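Local coordinates for probable translation factor yciO (Escherichia coli, PDB 1KK9), which is a SUA5/YrdC-family protein of unknown function that may bind double-stranded RNA, at residues C57-K62 / G152-S157; T158-P163 / E173-R178. One frame throughout, in Å; residues are numbered along the deposited sequence.

In the fold
Both contacts hang on strand 155-159, a central member of the mixed, twisted sheet, and follow each other in series: contact 1 is complete before the first residue of contact 2, their segments adjoin in sequence, and their centres lie about 19 Å apart. Contact 1 lies at the start of the strand, where Leu156 pairs with Cys57 at the end of strand 52-57 and residues 153-154 pack against the turn leading into helix 62-72. In contact 2, residues 158-163 leave the other end of the strand and pack on helix 172-179. Within contact 2, Ser159 at the end of the strand also binds a sulfate ion. One strand thus joins a buried strand-to-helix connection to a peripheral helix and an anion site that might accept a phosphate.

Contact 1 (C57-K62 / G152-S157); sequences CKIEDK and GEPMLS
One water is gripped by three groups, two of them from Glu153 and Pro154 and the third from Ile59. It accepts the Ile59 N-H, with N 2.9 Å from the water oxygen. The water donates to Pro154 O at 2.7 Å. Its other donated bond goes to Glu153 OE2, the water oxygen lying at a modelled 2.5 Å from OE2, shorter than usual and uncertain in its exact length. The water thereby ties the turn at residues 58-61 to the approach of strand 155-159, just beyond the point where direct strand pairing stops.

That pairing is antiparallel and centred on Cys57 and Leu156, a hydrogen-bonded pair. Cys57 N reaches Leu156 O at 2.9 Å, and the return bond from Leu156 N to Cys57 O spans 3.0 Å. Their side chains rise on the same face of the sheet, where Cys57 SG rests 3.6 Å from Leu156 CD2, beneath helix 62-72. Farther along, the outer end of Ile59 lies over Pro154, with Ile59 CD1 4.0 Å from Pro154 CB, and Tyr93 of helix 87-93 touches both residues.

The outer edge is carboxylate-rich. Glu153 takes a chi1 of 56°, with CG between its backbone N and carbonyl carbon; the chain then runs out extended to carry OE2 to the water. Glu60 comes from the opposite direction, so that its OE2 stands 3.1 Å from Glu153 OE2, with the two carboxylate planes turned 49° apart. Lys58 NZ turns instead toward Asp61, in a long salt bridge. Two carboxylates this close would repel each other if both were charged, so the affinity of one of them for a proton is probably raised, with the water's donated bond partly offsetting this.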
loop_
_atom_site.group_PDB
_atom_site.type_symbol
_atom_site.label_atom_id
_atom_site.label_comp_id
_atom_site.label_asym_id
_atom_site.label_seq_id
_atom_site.Cartn_x
_atom_site.Cartn_y
_atom_site.Cartn_z
ATOM N N CYS A 57 6.421 4.751 2.426
ATOM C CA CYS A 57 7.758 5.332 2.431
ATOM C C CYS A 57 8.412 5.055 1.082
ATOM O O CYS A 57 7.870 4.311 0.254
ATOM C CB CYS A 57 8.615 4.734 3.553
ATOM S SG CYS A 57 9.152 3.016 3.294
ATOM N N LYS A 58 9.574 5.663 0.865
ATOM C CA LYS A 58 10.297 5.478 -0.381
ATOM C C LYS A 58 10.789 4.038 -0.395
ATOM O O LYS A 58 11.064 3.463 0.654
ATOM C CB LYS A 58 11.473 6.465 -0.478
ATOM C CG LYS A 58 12.010 6.604 -1.901
ATOM C CD LYS A 58 12.939 7.800 -2.106
ATOM C CE LYS A 58 14.190 7.736 -1.247
ATOM N NZ LYS A 58 13.849 8.019 0.169
ATOM N N ILE A 59 10.875 3.457 -1.587
ATOM C CA ILE A 59 11.307 2.077 -1.744
ATOM C C ILE A 59 12.695 1.746 -1.215
ATOM O O ILE A 59 12.869 0.753 -0.514
ATOM C CB ILE A 59 11.258 1.647 -3.221
ATOM C CG1 ILE A 59 9.808 1.442 -3.654
ATOM C CG2 ILE A 59 12.043 0.348 -3.409
ATOM C CD1 ILE A 59 9.658 0.946 -5.077
ATOM N N GLU A 60 13.686 2.562 -1.548
ATOM C CA GLU A 60 15.048 2.279 -1.100
ATOM C C GLU A 60 15.455 2.800 0.264
ATOM O O GLU A 60 16.629 2.716 0.625
ATOM C CB GLU A 60 16.067 2.751 -2.141
ATOM C CG GLU A 60 15.664 3.990 -2.895
ATOM C CD GLU A 60 14.588 3.703 -3.927
ATOM O OE1 GLU A 60 14.765 2.726 -4.698
ATOM O OE2 GLU A 60 13.581 4.450 -3.977
ATOM N N ASP A 61 14.517 3.335 1.040
ATOM C CA ASP A 61 14.891 3.812 2.366
ATOM C C ASP A 61 14.766 2.692 3.406
ATOM O O ASP A 61 13.659 2.354 3.850
ATOM C CB ASP A 61 14.028 5.000 2.781
ATOM C CG ASP A 61 14.646 5.784 3.919
ATOM O OD1 ASP A 61 14.803 5.223 5.029
ATOM O OD2 ASP A 61 14.989 6.965 3.699
ATOM N N LYS A 62 15.905 2.115 3.794
ATOM C CA LYS A 62 15.907 1.026 4.770
ATOM C C LYS A 62 15.351 1.448 6.131
ATOM O O LYS A 62 14.500 0.762 6.699
ATOM C CB LYS A 62 17.321 0.461 4.940
ATOM C CG LYS A 62 17.406 -0.642 5.987
ATOM C CD LYS A 62 18.796 -1.262 6.052
ATOM C CE LYS A 62 18.882 -2.302 7.162
ATOM N NZ LYS A 62 18.742 -1.681 8.521
ATOM N N GLY A 152 6.398 9.309 -8.871
ATOM C CA GLY A 152 7.017 8.758 -10.067
ATOM C C GLY A 152 7.451 7.308 -9.982
ATOM O O GLY A 152 8.123 6.801 -10.877
ATOM N N GLU A 153 7.076 6.636 -8.899
ATOM C CA GLU A 153 7.409 5.227 -8.706
ATOM C C GLU A 153 6.509 4.680 -7.607
ATOM O O GLU A 153 5.767 5.437 -6.980
ATOM C CB GLU A 153 8.881 5.054 -8.308
ATOM C CG GLU A 153 9.299 5.822 -7.068
ATOM C CD GLU A 153 10.712 5.469 -6.612
ATOM O OE1 GLU A 153 11.599 5.309 -7.480
ATOM O OE2 GLU A 153 10.943 5.357 -5.385
ATOM N N PRO A 154 6.562 3.363 -7.358
ATOM C CA PRO A 154 5.719 2.773 -6.317
ATOM C C PRO A 154 6.152 3.207 -4.934
ATOM O O PRO A 154 7.302 3.573 -4.704
ATOM C CB PRO A 154 5.909 1.266 -6.507
ATOM C CG PRO A 154 6.343 1.136 -7.923
ATOM C CD PRO A 154 7.276 2.309 -8.092
HETATM N N MSE A 155 5.208 3.161 -4.013
HETATM C CA MSE A 155 5.489 3.513 -2.649
HETATM C C MSE A 155 5.464 2.230 -1.838
HETATM O O MSE A 155 4.539 1.420 -1.961
HETATM C CB MSE A 155 4.432 4.492 -2.147
HETATM C CG MSE A 155 4.554 4.839 -0.697
HETATM SE SE MSE A 155 4.069 6.684 -0.413
HETATM C CE MSE A 155 2.332 6.704 -1.242
ATOM N N LEU A 156 6.510 2.028 -1.047
ATOM C CA LEU A 156 6.591 0.863 -0.189
ATOM C C LEU A 156 5.506 1.101 0.849
ATOM O O LEU A 156 5.447 2.176 1.447
ATOM C CB LEU A 156 7.955 0.790 0.490
ATOM C CG LEU A 156 8.077 -0.332 1.522
ATOM C CD1 LEU A 156 7.692 -1.657 0.891
ATOM C CD2 LEU A 156 9.505 -0.370 2.056
ATOM N N SER A 157 4.649 0.107 1.058
ATOM C CA SER A 157 3.553 0.261 2.000
ATOM C C SER A 157 3.036 -1.020 2.650
ATOM O O SER A 157 3.423 -2.136 2.308
ATOM C CB SER A 157 2.357 0.920 1.295
ATOM O OG SER A 157 2.761 1.802 0.263
HETATM O O HOH W 1 9.327 4.890 -3.514
#

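Contact 2 (T158-P163 / E173-R178); sequences TSLMLP and EEIKDR. With SO4 (sulfate ion), chain B.
Residues Leu160 to Pro163, leaving strand 155-159, run past helix 172-179 without backbone bonds between them, the nearest CA atoms, of Leu160 and Ile175, being 9.2 Å apart. Side chains bridge this interval. Leu160 CD2 meets Ile175 CD1 at 3.7 Å, the two branched chains crossing at an angle, and Leu55 and Tyr53 of strand 52-57 extend the apolar patch. Arg178 reaches across from the helix, CG anti to its backbone N (chi1 178°), and lays its guanidinium against the loop. Pro163 CD covers one face of that group, though the modelled approach to NH2 is too short to be taken literally. Met161 O stands at the edge, near the guanidinium plane, 3.6 Å from Arg178 NH1. The salt bridge of NH1 goes instead to Glu169.

On the strand itself, Ser159 holds a sulfate, probably from the crystallisation liquor: its N donates to O1 at 2.7 Å and its OG to O4 at a modelled 2.5 Å, a short distance whose exact value is uncertain. Arg72, His78 and Arg211 also bind this ion, while Arg137 bonds to Ser159 OG. Such a gathering of donors would suit a phosphate, consistent with a nucleic acid or nucleotide ligand.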
loop_
_atom_site.group_PDB
_atom_site.type_symbol
_atom_site.label_atom_id
_atom_site.label_comp_id
_atom_site.label_asym_id
_atom_site.label_seq_id
_atom_site.Cartn_x
_atom_site.Cartn_y
_atom_site.Cartn_z
ATOM N N THR A 158 2.135 -0.815 3.600
ATOM C CA THR A 158 1.449 -1.881 4.304
ATOM C C THR A 158 0.162 -1.177 4.682
ATOM O O THR A 158 0.125 0.054 4.755
ATOM C CB THR A 158 2.134 -2.299 5.626
ATOM O OG1 THR A 158 2.121 -1.195 6.540
ATOM C CG2 THR A 158 3.571 -2.737 5.387
ATOM N N SER A 159 -0.896 -1.937 4.900
ATOM C CA SER A 159 -2.138 -1.330 5.324
ATOM C C SER A 159 -1.870 -0.903 6.767
ATOM O O SER A 159 -0.967 -1.436 7.422
ATOM C CB SER A 159 -3.271 -2.354 5.293
ATOM O OG SER A 159 -3.421 -2.905 3.995
ATOM N N LEU A 160 -2.626 0.067 7.257
ATOM C CA LEU A 160 -2.449 0.504 8.633
ATOM C C LEU A 160 -3.481 -0.232 9.454
ATOM O O LEU A 160 -4.619 0.200 9.583
ATOM C CB LEU A 160 -2.639 2.013 8.778
ATOM C CG LEU A 160 -2.445 2.555 10.202
ATOM C CD1 LEU A 160 -1.054 2.208 10.730
ATOM C CD2 LEU A 160 -2.650 4.056 10.200
HETATM N N MSE A 161 -3.066 -1.366 9.999
HETATM C CA MSE A 161 -3.945 -2.184 10.812
HETATM C C MSE A 161 -3.721 -1.871 12.292
HETATM O O MSE A 161 -2.581 -1.730 12.747
HETATM C CB MSE A 161 -3.644 -3.664 10.589
HETATM C CG MSE A 161 -3.331 -4.054 9.160
HETATM SE SE MSE A 161 -4.888 -4.641 8.174
HETATM C CE MSE A 161 -5.650 -5.944 9.367
ATOM N N LEU A 162 -4.816 -1.751 13.035
ATOM C CA LEU A 162 -4.720 -1.526 14.462
ATOM C C LEU A 162 -4.119 -2.856 14.910
ATOM O O LEU A 162 -4.714 -3.902 14.705
ATOM C CB LEU A 162 -6.114 -1.327 15.046
ATOM C CG LEU A 162 -6.944 -0.327 14.241
ATOM C CD1 LEU A 162 -7.501 -1.053 13.044
ATOM C CD2 LEU A 162 -8.079 0.268 15.064
ATOM N N PRO A 163 -2.899 -2.838 15.471
ATOM C CA PRO A 163 -2.250 -4.073 15.922
ATOM C C PRO A 163 -3.140 -5.210 16.432
ATOM O O PRO A 163 -4.120 -5.007 17.177
ATOM C CB PRO A 163 -1.275 -3.572 16.968
ATOM C CG PRO A 163 -0.752 -2.300 16.313
ATOM C CD PRO A 163 -2.016 -1.670 15.703
ATOM N N GLU A 173 -8.083 11.345 13.229
ATOM C CA GLU A 173 -7.806 11.789 14.591
ATOM C C GLU A 173 -7.298 10.630 15.440
ATOM O O GLU A 173 -6.287 10.761 16.134
ATOM C CB GLU A 173 -9.053 12.402 15.243
ATOM C CG GLU A 173 -9.473 13.752 14.674
ATOM C CD GLU A 173 -8.327 14.768 14.591
ATOM O OE1 GLU A 173 -7.633 15.005 15.620
ATOM O OE2 GLU A 173 -8.131 15.334 13.482
ATOM N N GLU A 174 -7.999 9.500 15.386
ATOM C CA GLU A 174 -7.589 8.324 16.144
ATOM C C GLU A 174 -6.157 7.953 15.743
ATOM O O GLU A 174 -5.323 7.638 16.597
ATOM C CB GLU A 174 -8.537 7.144 15.864
ATOM C CG GLU A 174 -9.887 7.171 16.610
ATOM C CD GLU A 174 -10.838 6.051 16.141
ATOM O OE1 GLU A 174 -10.341 4.930 15.867
ATOM O OE2 GLU A 174 -12.076 6.283 16.047
ATOM N N ILE A 175 -5.876 7.986 14.440
ATOM C CA ILE A 175 -4.539 7.668 13.955
ATOM C C ILE A 175 -3.541 8.657 14.537
ATOM O O ILE A 175 -2.444 8.286 14.945
ATOM C CB ILE A 175 -4.460 7.736 12.405
ATOM C CG1 ILE A 175 -5.237 6.564 11.789
ATOM C CG2 ILE A 175 -2.997 7.700 11.952
ATOM C CD1 ILE A 175 -5.340 6.616 10.277
ATOM N N LYS A 176 -3.931 9.923 14.579
ATOM C CA LYS A 176 -3.061 10.956 15.113
ATOM C C LYS A 176 -2.728 10.694 16.569
ATOM O O LYS A 176 -1.578 10.826 16.971
ATOM C CB LYS A 176 -3.716 12.333 14.980
ATOM C CG LYS A 176 -2.746 13.495 15.196
ATOM C CD LYS A 176 -3.334 14.821 14.690
ATOM C CE LYS A 176 -4.244 15.477 15.719
ATOM N NZ LYS A 176 -3.443 15.993 16.878
ATOM N N ASP A 177 -3.727 10.316 17.362
ATOM C CA ASP A 177 -3.483 10.065 18.779
ATOM C C ASP A 177 -2.565 8.871 18.983
ATOM O O ASP A 177 -1.766 8.838 19.917
ATOM C CB ASP A 177 -4.796 9.808 19.535
ATOM C CG ASP A 177 -5.732 11.010 19.525
ATOM O OD1 ASP A 177 -5.247 12.159 19.385
ATOM O OD2 ASP A 177 -6.964 10.799 19.673
ATOM N N ARG A 178 -2.679 7.881 18.108
ATOM C CA ARG A 178 -1.859 6.691 18.245
ATOM C C ARG A 178 -0.457 6.796 17.654
ATOM O O ARG A 178 0.471 6.193 18.186
ATOM C CB ARG A 178 -2.589 5.487 17.629
ATOM C CG ARG A 178 -1.802 4.170 17.672
ATOM C CD ARG A 178 -2.407 3.102 16.719
ATOM N NE ARG A 178 -1.389 2.190 16.191
ATOM C CZ ARG A 178 -1.542 1.428 15.105
ATOM N NH1 ARG A 178 -2.680 1.452 14.415
ATOM N NH2 ARG A 178 -0.545 0.657 14.688
HETATM S S SO4 B . -1.409 -5.717 4.509
HETATM O O1 SO4 B . -0.699 -4.605 5.161
HETATM O O2 SO4 B . -0.466 -6.515 3.709
HETATM O O3 SO4 B . -2.019 -6.559 5.547
HETATM O O4 SO4 B . -2.460 -5.213 3.601
#